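Local coordinates for glucose 1-dehydrogenase (Haloferax mediterranei, PDB 2B5W), which catalyses the zinc-dependent oxidation of D-glucose and some other aldoses with NAD(+) or, preferably, NADP(+) as electron acceptor, at residues Gly146-Pro151 and Val314-Leu319; Ile152-Lys157 and Gly182-Leu187; Arg229-Glu234 and Asp238-Met243. The protein carries 1 engineered substitution. All coordinates share one frame; numbering follows the deposited sequence.

Overall arrangement
Interactions 1 and 2 share helix 149-164 and touch, their centres about 9 Å apart. Interaction 1 joins the beginning of this helix to residues 314-319, and interaction 2 joins its next turns to the first helix of the Rossmann nucleotide-binding fold. A probable hydrogen bond of 2.6 Å between Thr315 OG1 and Glu156 OE2 links them, and Pro151 packs on Leu187. The shared helix also brings Glu150, known to bind the catalytic zinc, close to the NADP pocket lined by interaction 2. Interaction 3 stands apart, its centre about 22 Å from that of interaction 2 and about 30 Å from that of interaction 1, yet the side chain of Thr231 is about 10 Å from bound NADP.

Interaction 1: residues Gly146-Pro151 and Val314-Leu319; sequences GFLIEP and VTFTKL. With K (potassium ion), chain F.
Phe316 reaches from the helix 306-318 toward Leu148 and Ile149, and its side chain can be followed outward atom by atom. With CG anti to the backbone N (chi1 180°), the ring extends away from its own helix toward residues 146-151. CB is the first atom to meet the other segment, 4.4 Å from Ile149 CD1. CG carries the ring onward, and the same isoleucine methyl then lies 4.4 Å from CD2, approaching the ring obliquely. Farther out, CE2 is 4.4 Å from Leu148 CD1, which comes in at the ring edge, near its plane. The two aliphatic groups thus receive successive parts of one side of the phenyl group, and no hydrogen bond crosses between the segments. A flat, wholly apolar ring suits this place because it spans the gap between backbones whose closest pair, Ile149 CA and Phe316 CA, is 7.7 Å apart.

In the Rossmann-type coenzyme domain of this zinc-containing alcohol dehydrogenase relative, the contact ties helix 149-164 to helix 306-318, which follows strand 297-300 of the parallel sheet. Glu150, next to Ile149 in sequence, is directed elsewhere and is a known binding residue for the catalytic zinc and the substrate. Around the ring, Gln142 and Leu324 add further packing, while Ile149 also rests on Phe309 and Ala312 of the partner helix. On another side of that helix, Thr315 OG1 is hydrogen-bonded to Glu156 OE2. A threonine hydroxyl, short and held beside the backbone, can serve an ion as well as a carboxylate: Thr315 OG1 binds a potassium ion at 2.8 Å, whereas the methyl carbon CG2 remains 4.1 Å from that ion.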
loop_
_atom_site.group_PDB
_atom_site.type_symbol
_atom_site.label_atom_id
_atom_site.label_comp_id
_atom_site.label_asym_id
_atom_site.label_seq_id
_atom_site.Cartn_x
_atom_site.Cartn_y
_atom_site.Cartn_z
ATOM N N GLY A 146 -11.928 -17.836 -23.881
ATOM C CA GLY A 146 -12.458 -16.568 -23.362
ATOM C C GLY A 146 -12.766 -16.585 -21.880
ATOM O O GLY A 146 -12.881 -15.502 -21.242
ATOM N N PHE A 147 -12.920 -17.775 -21.313
ATOM C CA PHE A 147 -13.044 -17.948 -19.881
ATOM C C PHE A 147 -11.808 -17.525 -19.095
ATOM O O PHE A 147 -11.866 -17.526 -17.888
ATOM C CB PHE A 147 -13.460 -19.390 -19.550
ATOM C CG PHE A 147 -12.460 -20.418 -19.983
ATOM C CD1 PHE A 147 -11.406 -20.803 -19.145
ATOM C CD2 PHE A 147 -12.556 -21.027 -21.230
ATOM C CE1 PHE A 147 -10.484 -21.732 -19.590
ATOM C CE2 PHE A 147 -11.647 -21.920 -21.648
ATOM C CZ PHE A 147 -10.621 -22.299 -20.849
ATOM N N LEU A 148 -10.693 -17.237 -19.770
ATOM C CA LEU A 148 -9.487 -16.788 -19.105
ATOM C C LEU A 148 -9.466 -15.272 -18.970
ATOM O O LEU A 148 -8.658 -14.740 -18.207
ATOM C CB LEU A 148 -8.237 -17.210 -19.860
ATOM C CG LEU A 148 -7.951 -18.711 -19.908
ATOM C CD1 LEU A 148 -6.672 -18.942 -20.678
ATOM C CD2 LEU A 148 -7.877 -19.283 -18.543
ATOM N N ILE A 149 -10.352 -14.578 -19.674
ATOM C CA ILE A 149 -10.365 -13.083 -19.611
ATOM C C ILE A 149 -10.711 -12.617 -18.186
ATOM O O ILE A 149 -10.054 -11.716 -17.657
ATOM C CB ILE A 149 -11.318 -12.520 -20.653
ATOM C CG1 ILE A 149 -10.858 -12.837 -22.062
ATOM C CG2 ILE A 149 -11.554 -11.041 -20.433
ATOM C CD1 ILE A 149 -9.454 -12.348 -22.372
ATOM N N GLU A 150 -11.700 -13.214 -17.515
ATOM C CA GLU A 150 -11.963 -12.790 -16.156
ATOM C C GLU A 150 -10.794 -13.005 -15.199
ATOM O O GLU A 150 -10.403 -12.081 -14.490
ATOM C CB GLU A 150 -13.293 -13.398 -15.614
ATOM C CG GLU A 150 -13.794 -12.742 -14.324
ATOM C CD GLU A 150 -13.207 -13.306 -13.063
ATOM O OE1 GLU A 150 -12.495 -14.340 -13.144
ATOM O OE2 GLU A 150 -13.417 -12.731 -11.955
ATOM N N PRO A 151 -10.173 -14.189 -15.118
ATOM C CA PRO A 151 -9.000 -14.329 -14.261
ATOM C C PRO A 151 -7.861 -13.375 -14.611
ATOM O O PRO A 151 -7.234 -12.831 -13.710
ATOM C CB PRO A 151 -8.570 -15.790 -14.478
ATOM C CG PRO A 151 -9.642 -16.436 -15.134
ATOM C CD PRO A 151 -10.656 -15.475 -15.647
ATOM N N VAL A 314 -5.654 -7.647 -24.571
ATOM C CA VAL A 314 -4.365 -7.322 -25.119
ATOM C C VAL A 314 -3.266 -8.213 -24.500
ATOM O O VAL A 314 -2.425 -8.752 -25.213
ATOM C CB VAL A 314 -4.081 -5.808 -24.871
ATOM C CG1 VAL A 314 -2.658 -5.432 -25.283
ATOM C CG2 VAL A 314 -5.061 -4.947 -25.656
ATOM N N THR A 315 -3.318 -8.374 -23.189
ATOM C CA THR A 315 -2.352 -9.222 -22.514
ATOM C C THR A 315 -2.441 -10.657 -23.013
ATOM O O THR A 315 -1.432 -11.314 -23.272
ATOM C CB THR A 315 -2.569 -9.139 -21.033
ATOM O OG1 THR A 315 -2.266 -7.807 -20.569
ATOM C CG2 THR A 315 -1.605 -10.112 -20.265
ATOM N N PHE A 316 -3.671 -11.148 -23.211
ATOM C CA PHE A 316 -3.864 -12.504 -23.745
ATOM C C PHE A 316 -3.073 -12.772 -25.022
ATOM O O PHE A 316 -2.441 -13.804 -25.178
ATOM C CB PHE A 316 -5.350 -12.720 -24.002
ATOM C CG PHE A 316 -5.695 -14.079 -24.556
ATOM C CD1 PHE A 316 -5.612 -14.334 -25.862
ATOM C CD2 PHE A 316 -6.209 -15.044 -23.713
ATOM C CE1 PHE A 316 -5.930 -15.595 -26.368
ATOM C CE2 PHE A 316 -6.565 -16.290 -24.205
ATOM C CZ PHE A 316 -6.434 -16.541 -25.520
ATOM N N THR A 317 -3.074 -11.804 -25.946
ATOM C CA THR A 317 -2.366 -11.900 -27.210
ATOM C C THR A 317 -0.856 -12.090 -27.089
ATOM O O THR A 317 -0.185 -12.642 -27.965
ATOM C CB THR A 317 -2.705 -10.648 -28.037
ATOM O OG1 THR A 317 -4.134 -10.595 -28.259
ATOM C CG2 THR A 317 -2.122 -10.703 -29.354
ATOM N N LYS A 318 -0.313 -11.646 -25.935
ATOM C CA LYS A 318 1.103 -11.757 -25.656
ATOM C C LYS A 318 1.521 -13.023 -24.915
ATOM O O LYS A 318 2.713 -13.313 -24.768
ATOM C CB LYS A 318 1.541 -10.571 -24.807
ATOM C CG LYS A 318 1.356 -9.258 -25.470
ATOM C CD LYS A 318 1.899 -8.083 -24.639
ATOM C CE LYS A 318 1.476 -6.739 -25.227
ATOM N NZ LYS A 318 1.394 -5.605 -24.208
ATOM N N LEU A 319 0.561 -13.755 -24.406
ATOM C CA LEU A 319 0.916 -14.967 -23.655
ATOM C C LEU A 319 1.396 -16.062 -24.625
ATOM O O LEU A 319 0.871 -16.200 -25.723
ATOM C CB LEU A 319 -0.269 -15.442 -22.812
ATOM C CG LEU A 319 -0.788 -14.460 -21.775
ATOM C CD1 LEU A 319 -2.066 -14.983 -21.153
ATOM C CD2 LEU A 319 0.226 -14.074 -20.797
HETATM K K K F . 0.179 -6.433 -20.188
#

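Interaction 2: residues Ile152-Lys157 and Gly182-Leu187; sequences ISITEK and GSLGLL. With NAP (NADP nicotinamide-adenine-dinucleotide phosphate), chain I.
Thr155 OG1 is hydrogen-bonded to both Tyr247 OH and Thr188 OG1, and the same oxygen packs 3.6 Å from Leu184 CD1. The buried hydroxyl is therefore satisfied among apolar neighbours. The contact sets helix 149-164 against helix 183-194, the helix that follows the first strand of the Rossmann fold; Gly182 and Gly185 fit its glycine-rich GxGxxG signature. The short axes approach to 10.0 Å and cross at -64°. Leu184 and Thr155 lie alongside, pointing opposite ways, while Ile152 is roughly perpendicular to Leu187, its CG1 lying 3.6 Å from Leu187 CD2. Branched aliphatic groups fill such a crossing without needing polar partners.

Leu184 works on two fronts. Its CG is anti to the backbone N (chi1 -177°), and the two methyls then part: CD1 goes to Thr155, whereas CD2 lies 3.8 Å from the nicotinamide carbon C6N of NADP. Its backbone N also donates to phosphate oxygen O1N at 3.2 Å with an angle of 150°, and the start of the helix probably helps stabilise the negative charge. At the N-cap, Gly182 has no side chain to obstruct the pyrophosphate. Beside Leu184, with CG2 4.3 Å from Leu184 CD1, Ile154 lies on the same side of the nicotinamide, and its CD1 is 3.7 Å from the carboxamide O7N of NADP.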
loop_
_atom_site.group_PDB
_atom_site.type_symbol
_atom_site.label_atom_id
_atom_site.label_comp_id
_atom_site.label_asym_id
_atom_site.label_seq_id
_atom_site.Cartn_x
_atom_site.Cartn_y
_atom_site.Cartn_z
ATOM N N ILE A 152 -7.588 -13.197 -15.903
ATOM C CA ILE A 152 -6.543 -12.229 -16.315
ATOM C C ILE A 152 -6.890 -10.837 -15.764
ATOM O O ILE A 152 -6.016 -10.121 -15.260
ATOM C CB ILE A 152 -6.320 -12.213 -17.845
ATOM C CG1 ILE A 152 -5.744 -13.561 -18.339
ATOM C CG2 ILE A 152 -5.326 -11.086 -18.233
ATOM C CD1 ILE A 152 -5.736 -13.712 -19.824
ATOM N N SER A 153 -8.171 -10.482 -15.854
ATOM C CA SER A 153 -8.642 -9.168 -15.375
ATOM C C SER A 153 -8.418 -8.935 -13.892
ATOM O O SER A 153 -8.201 -7.786 -13.471
ATOM C CB SER A 153 -10.121 -8.923 -15.751
ATOM O OG SER A 153 -11.033 -9.565 -14.901
ATOM N N ILE A 154 -8.552 -9.990 -13.094
ATOM C CA ILE A 154 -8.270 -9.934 -11.660
ATOM C C ILE A 154 -6.839 -9.420 -11.469
ATOM O O ILE A 154 -6.583 -8.538 -10.655
ATOM C CB ILE A 154 -8.478 -11.303 -10.988
ATOM C CG1 ILE A 154 -9.953 -11.717 -11.003
ATOM C CG2 ILE A 154 -7.869 -11.294 -9.612
ATOM C CD1 ILE A 154 -10.871 -10.817 -10.267
ATOM N N THR A 155 -5.887 -10.011 -12.182
ATOM C CA THR A 155 -4.512 -9.570 -12.106
ATOM C C THR A 155 -4.318 -8.183 -12.675
ATOM O O THR A 155 -3.551 -7.406 -12.123
ATOM C CB THR A 155 -3.608 -10.603 -12.789
ATOM O OG1 THR A 155 -3.693 -11.785 -11.967
ATOM C CG2 THR A 155 -2.152 -10.149 -12.798
ATOM N N GLU A 156 -4.999 -7.863 -13.753
ATOM C CA GLU A 156 -4.851 -6.525 -14.317
ATOM C C GLU A 156 -5.239 -5.479 -13.259
ATOM O O GLU A 156 -4.575 -4.451 -13.146
ATOM C CB GLU A 156 -5.697 -6.341 -15.558
ATOM C CG GLU A 156 -5.350 -7.206 -16.751
ATOM C CD GLU A 156 -4.109 -6.806 -17.529
ATOM O OE1 GLU A 156 -3.419 -5.813 -17.179
ATOM O OE2 GLU A 156 -3.839 -7.507 -18.504
ATOM N N LYS A 157 -6.318 -5.705 -12.517
ATOM C CA LYS A 157 -6.692 -4.740 -11.493
ATOM C C LYS A 157 -5.648 -4.680 -10.379
ATOM O O LYS A 157 -5.246 -3.605 -9.942
ATOM C CB LYS A 157 -8.063 -5.050 -10.874
ATOM C CG LYS A 157 -8.381 -4.101 -9.704
ATOM C CD LYS A 157 -9.691 -4.362 -8.990
ATOM C CE LYS A 157 -9.715 -3.616 -7.651
ATOM N NZ LYS A 157 -11.031 -3.700 -7.019
ATOM N N GLY A 182 -1.491 -22.084 -8.197
ATOM C CA GLY A 182 -2.807 -22.374 -8.712
ATOM C C GLY A 182 -3.006 -21.648 -10.039
ATOM O O GLY A 182 -2.078 -20.998 -10.536
ATOM N N SER A 183 -4.195 -21.759 -10.632
ATOM C CA SER A 183 -4.342 -21.156 -11.962
ATOM C C SER A 183 -4.117 -19.639 -11.933
ATOM O O SER A 183 -3.607 -19.077 -12.883
ATOM C CB SER A 183 -5.681 -21.522 -12.608
ATOM O OG SER A 183 -6.787 -21.014 -11.912
ATOM N N LEU A 184 -4.532 -18.976 -10.864
ATOM C CA LEU A 184 -4.331 -17.512 -10.803
ATOM C C LEU A 184 -2.828 -17.152 -10.732
ATOM O O LEU A 184 -2.325 -16.276 -11.446
ATOM C CB LEU A 184 -5.123 -16.879 -9.649
ATOM C CG LEU A 184 -5.015 -15.345 -9.574
ATOM C CD1 LEU A 184 -5.546 -14.658 -10.838
ATOM C CD2 LEU A 184 -5.684 -14.802 -8.299
ATOM N N GLY A 185 -2.097 -17.847 -9.876
ATOM C CA GLY A 185 -0.678 -17.610 -9.754
ATOM C C GLY A 185 0.070 -17.901 -11.033
ATOM O O GLY A 185 0.921 -17.126 -11.428
ATOM N N LEU A 186 -0.266 -18.984 -11.730
ATOM C CA LEU A 186 0.483 -19.329 -12.926
ATOM C C LEU A 186 0.145 -18.355 -14.063
ATOM O O LEU A 186 1.007 -17.940 -14.816
ATOM C CB LEU A 186 0.215 -20.763 -13.359
ATOM C CG LEU A 186 0.675 -21.810 -12.338
ATOM C CD1 LEU A 186 0.237 -23.191 -12.787
ATOM C CD2 LEU A 186 2.156 -21.828 -12.204
ATOM N N LEU A 187 -1.139 -18.007 -14.195
ATOM C CA LEU A 187 -1.517 -16.984 -15.177
ATOM C C LEU A 187 -0.766 -15.672 -14.901
ATOM O O LEU A 187 -0.218 -15.032 -15.818
ATOM C CB LEU A 187 -3.029 -16.757 -15.095
ATOM C CG LEU A 187 -3.783 -16.038 -16.174
ATOM C CD1 LEU A 187 -3.627 -16.755 -17.491
ATOM C CD2 LEU A 187 -5.253 -15.990 -15.723
HETATM P PA NAP I . -5.837 -22.374 -5.743
HETATM O O1A NAP I . -6.382 -22.999 -4.550
HETATM O O2A NAP I . -6.070 -23.194 -7.020
HETATM O O5B NAP I . -4.281 -22.147 -5.613
HETATM C C5B NAP I . -3.624 -21.813 -4.420
HETATM C C4B NAP I . -2.276 -22.476 -4.595
HETATM O O4B NAP I . -1.434 -22.014 -3.563
HETATM C C3B NAP I . -2.328 -24.014 -4.516
HETATM O O3B NAP I . -1.820 -24.644 -5.681
HETATM C C2B NAP I . -1.491 -24.340 -3.278
HETATM O O2B NAP I . -0.636 -25.464 -3.415
HETATM C C1B NAP I . -0.654 -23.096 -3.105
HETATM N N9A NAP I . -0.310 -22.878 -1.713
HETATM C C8A NAP I . -1.183 -22.714 -0.664
HETATM N N7A NAP I . -0.464 -22.545 0.462
HETATM C C5A NAP I . 0.870 -22.648 0.142
HETATM C C6A NAP I . 2.059 -22.571 0.873
HETATM N N6A NAP I . 2.081 -22.423 2.214
HETATM N N1A NAP I . 3.263 -22.706 0.221
HETATM C C2A NAP I . 3.318 -22.888 -1.144
HETATM N N3A NAP I . 2.150 -22.971 -1.882
HETATM C C4A NAP I . 0.958 -22.836 -1.251
HETATM O O3 NAP I . -6.577 -20.998 -6.054
HETATM P PN NAP I . -6.486 -19.989 -7.317
HETATM O O1N NAP I . -5.115 -19.940 -7.902
HETATM O O2N NAP I . -7.672 -20.110 -8.225
HETATM O O5D NAP I . -6.658 -18.783 -6.283
HETATM C C5D NAP I . -5.565 -18.339 -5.504
HETATM C C4D NAP I . -6.046 -17.452 -4.356
HETATM O O4D NAP I . -6.610 -16.265 -4.923
HETATM C C3D NAP I . -7.141 -18.087 -3.495
HETATM O O3D NAP I . -6.935 -17.802 -2.126
HETATM C C2D NAP I . -8.412 -17.432 -4.024
HETATM O O2D NAP I . -9.498 -17.428 -3.135
HETATM C C1D NAP I . -7.899 -16.031 -4.357
HETATM N N1N NAP I . -8.631 -15.301 -5.399
HETATM C C2N NAP I . -8.894 -13.999 -5.106
HETATM C C3N NAP I . -9.489 -13.205 -6.045
HETATM C C7N NAP I . -9.573 -11.746 -5.702
HETATM O O7N NAP I . -10.365 -11.047 -6.608
HETATM N N7N NAP I . -8.920 -11.257 -4.612
HETATM C C4N NAP I . -9.880 -13.700 -7.295
HETATM C C5N NAP I . -9.594 -15.028 -7.584
HETATM C C6N NAP I . -8.939 -15.824 -6.633
HETATM P P2B NAP I . -1.125 -26.989 -2.998
HETATM O O1X NAP I . -2.168 -27.472 -3.866
HETATM O O2X NAP I . 0.188 -27.793 -3.098
HETATM O O3X NAP I . -1.616 -26.970 -1.546
#

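Interaction 3: residues Arg229-Glu234 and Asp238-Met243; sequences RQTPVE and DVYEQM. With K (potassium ion), chain G.
Thr231 and Val239 meet tip to tip, and this pair is the close-packed centre of the contact. The methyl Thr231 CG2 lies 3.9 Å from Val239 CG2, and it also approaches the Tyr240 ring obliquely, 4.3 Å from CE2. With OG1 of Thr231 anti to the carbonyl carbon (chi1 -57°), CG2 is left anti to the backbone N and turned toward Val239. The hydroxyl is the more distant branch, with OG1 4.2 Å from Val239 CG1. Threonine suits the spot because it offers a methyl for packing beside a compact polar group, and it is buried here, with Val236 adding to its surroundings. Val239 also packs on its own neighbour: its CG1 sits 3.4 Å above the plane of the Tyr240 ring, offset toward the rim, so the methyl covers the rim of one ring face.

The other side is looser and faces solvent. Val239 itself is exposed, Tyr240 is partly so, and no hydrogen bond joins the two segments. Polarity takes over at the backbone, where the short helix 236-239 ends and carbonyl oxygens become available. Tyr240 O binds a potassium ion at 2.7 Å and Asp238 O binds it at 3.0 Å, with Pro237 O as a further ligand. Main-chain carbonyls are natural partners for such a large monovalent cation, and the partial negative charge of a helix C-terminus would probably add to the attraction.

In the chain, these residues lead from strand 224-227 to strand 243-248, at opposite sides of the two strands that lie between them in the parallel sheet. The packed threonine and the helix end whose carbonyl oxygens bind potassium therefore belong to the crossover between the third and fourth strands, in the 3-2-1-4-5-6 order of a classic Rossmann fold.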
loop_
_atom_site.group_PDB
_atom_site.type_symbol
_atom_site.label_atom_id
_atom_site.label_comp_id
_atom_site.label_asym_id
_atom_site.label_seq_id
_atom_site.Cartn_x
_atom_site.Cartn_y
_atom_site.Cartn_z
ATOM N N ARG A 229 8.449 -25.474 1.422
ATOM C CA ARG A 229 8.897 -26.464 2.429
ATOM C C ARG A 229 10.410 -26.434 2.630
ATOM O O ARG A 229 10.928 -26.843 3.668
ATOM C CB ARG A 229 8.428 -27.836 1.998
ATOM C CG ARG A 229 6.895 -27.965 1.872
ATOM C CD ARG A 229 6.436 -29.231 1.254
ATOM N NE ARG A 229 6.987 -29.356 -0.085
ATOM C CZ ARG A 229 6.955 -30.460 -0.803
ATOM N NH1 ARG A 229 6.364 -31.545 -0.336
ATOM N NH2 ARG A 229 7.494 -30.461 -2.015
ATOM N N GLN A 230 11.124 -25.967 1.626
ATOM C CA GLN A 230 12.559 -25.755 1.663
ATOM C C GLN A 230 12.969 -24.332 2.013
ATOM O O GLN A 230 13.902 -24.114 2.813
ATOM C CB GLN A 230 13.138 -26.071 0.304
ATOM C CG GLN A 230 12.943 -27.503 -0.135
ATOM C CD GLN A 230 13.681 -28.467 0.760
ATOM O OE1 GLN A 230 14.835 -28.217 1.132
ATOM N NE2 GLN A 230 13.016 -29.545 1.138
ATOM N N THR A 231 12.307 -23.369 1.372
ATOM C CA THR A 231 12.638 -21.969 1.491
ATOM C C THR A 231 11.375 -21.176 1.784
ATOM O O THR A 231 10.604 -20.899 0.869
ATOM C CB THR A 231 13.258 -21.465 0.194
ATOM O OG1 THR A 231 14.414 -22.242 -0.140
ATOM C CG2 THR A 231 13.769 -20.028 0.360
ATOM N N PRO A 232 11.154 -20.806 3.045
ATOM C CA PRO A 232 10.068 -19.896 3.399
ATOM C C PRO A 232 10.285 -18.533 2.799
ATOM O O PRO A 232 11.382 -18.163 2.452
ATOM C CB PRO A 232 10.152 -19.808 4.930
ATOM C CG PRO A 232 10.977 -20.994 5.352
ATOM C CD PRO A 232 11.920 -21.245 4.235
ATOM N N VAL A 233 9.191 -17.793 2.689
ATOM C CA VAL A 233 9.187 -16.505 2.030
ATOM C C VAL A 233 10.246 -15.577 2.651
ATOM O O VAL A 233 10.975 -14.905 1.946
ATOM C CB VAL A 233 7.775 -15.878 2.042
ATOM C CG1 VAL A 233 7.816 -14.417 1.516
ATOM C CG2 VAL A 233 6.788 -16.710 1.206
ATOM N N GLU A 234 10.328 -15.565 3.981
ATOM C CA GLU A 234 11.295 -14.688 4.659
ATOM C C GLU A 234 12.771 -15.030 4.355
ATOM O O GLU A 234 13.653 -14.178 4.490
ATOM C CB GLU A 234 10.988 -14.579 6.161
ATOM C CG GLU A 234 11.373 -15.787 7.000
ATOM C CD GLU A 234 10.262 -16.800 7.155
ATOM O OE1 GLU A 234 9.286 -16.788 6.356
ATOM O OE2 GLU A 234 10.372 -17.630 8.088
ATOM N N ASP A 238 17.865 -14.339 1.037
ATOM C CA ASP A 238 19.171 -14.969 1.280
ATOM C C ASP A 238 19.479 -16.026 0.214
ATOM O O ASP A 238 20.567 -16.057 -0.351
ATOM C CB ASP A 238 19.274 -15.600 2.646
ATOM C CG ASP A 238 20.643 -16.228 2.792
ATOM O OD1 ASP A 238 21.638 -15.479 2.719
ATOM O OD2 ASP A 238 20.825 -17.453 2.948
ATOM N N VAL A 239 18.496 -16.868 -0.065
ATOM C CA VAL A 239 18.657 -17.999 -0.976
ATOM C C VAL A 239 18.659 -17.521 -2.417
ATOM O O VAL A 239 19.456 -17.986 -3.243
ATOM C CB VAL A 239 17.585 -19.080 -0.740
ATOM C CG1 VAL A 239 17.716 -20.246 -1.757
ATOM C CG2 VAL A 239 17.640 -19.619 0.698
ATOM N N TYR A 240 17.797 -16.555 -2.720
ATOM C CA TYR A 240 17.655 -16.056 -4.070
ATOM C C TYR A 240 18.033 -14.576 -4.113
ATOM O O TYR A 240 19.224 -14.249 -4.112
ATOM C CB TYR A 240 16.219 -16.349 -4.586
ATOM C CG TYR A 240 15.956 -17.835 -4.647
ATOM C CD1 TYR A 240 16.576 -18.622 -5.621
ATOM C CD2 TYR A 240 15.157 -18.460 -3.726
ATOM C CE1 TYR A 240 16.389 -19.977 -5.655
ATOM C CE2 TYR A 240 14.965 -19.826 -3.748
ATOM C CZ TYR A 240 15.591 -20.575 -4.723
ATOM O OH TYR A 240 15.367 -21.925 -4.704
ATOM N N GLU A 241 17.027 -13.687 -4.127
ATOM C CA GLU A 241 17.241 -12.243 -4.059
ATOM C C GLU A 241 15.993 -11.563 -3.491
ATOM O O GLU A 241 14.938 -12.179 -3.370
ATOM C CB GLU A 241 17.524 -11.658 -5.443
ATOM C CG GLU A 241 16.390 -11.843 -6.449
ATOM C CD GLU A 241 16.703 -11.284 -7.822
ATOM O OE1 GLU A 241 17.151 -10.124 -7.960
ATOM O OE2 GLU A 241 16.528 -12.028 -8.818
ATOM N N GLN A 242 16.129 -10.301 -3.121
ATOM C CA GLN A 242 14.958 -9.526 -2.711
ATOM C C GLN A 242 14.097 -9.266 -3.928
ATOM O O GLN A 242 14.605 -9.066 -5.030
ATOM C CB GLN A 242 15.385 -8.182 -2.136
ATOM C CG GLN A 242 16.475 -8.244 -1.090
ATOM C CD GLN A 242 16.893 -6.851 -0.693
ATOM O OE1 GLN A 242 17.732 -6.220 -1.335
ATOM N NE2 GLN A 242 16.245 -6.349 0.301
ATOM N N MET A 243 12.795 -9.180 -3.697
ATOM C CA MET A 243 11.822 -9.173 -4.790
ATOM C C MET A 243 11.188 -7.786 -4.862
ATOM O O MET A 243 10.580 -7.304 -3.885
ATOM C CB MET A 243 10.769 -10.242 -4.547
ATOM C CG MET A 243 11.314 -11.671 -4.390
ATOM S SD MET A 243 12.107 -12.153 -5.881
ATOM C CE MET A 243 12.877 -13.748 -5.348
HETATM K K K G . 20.907 -13.630 -2.102
#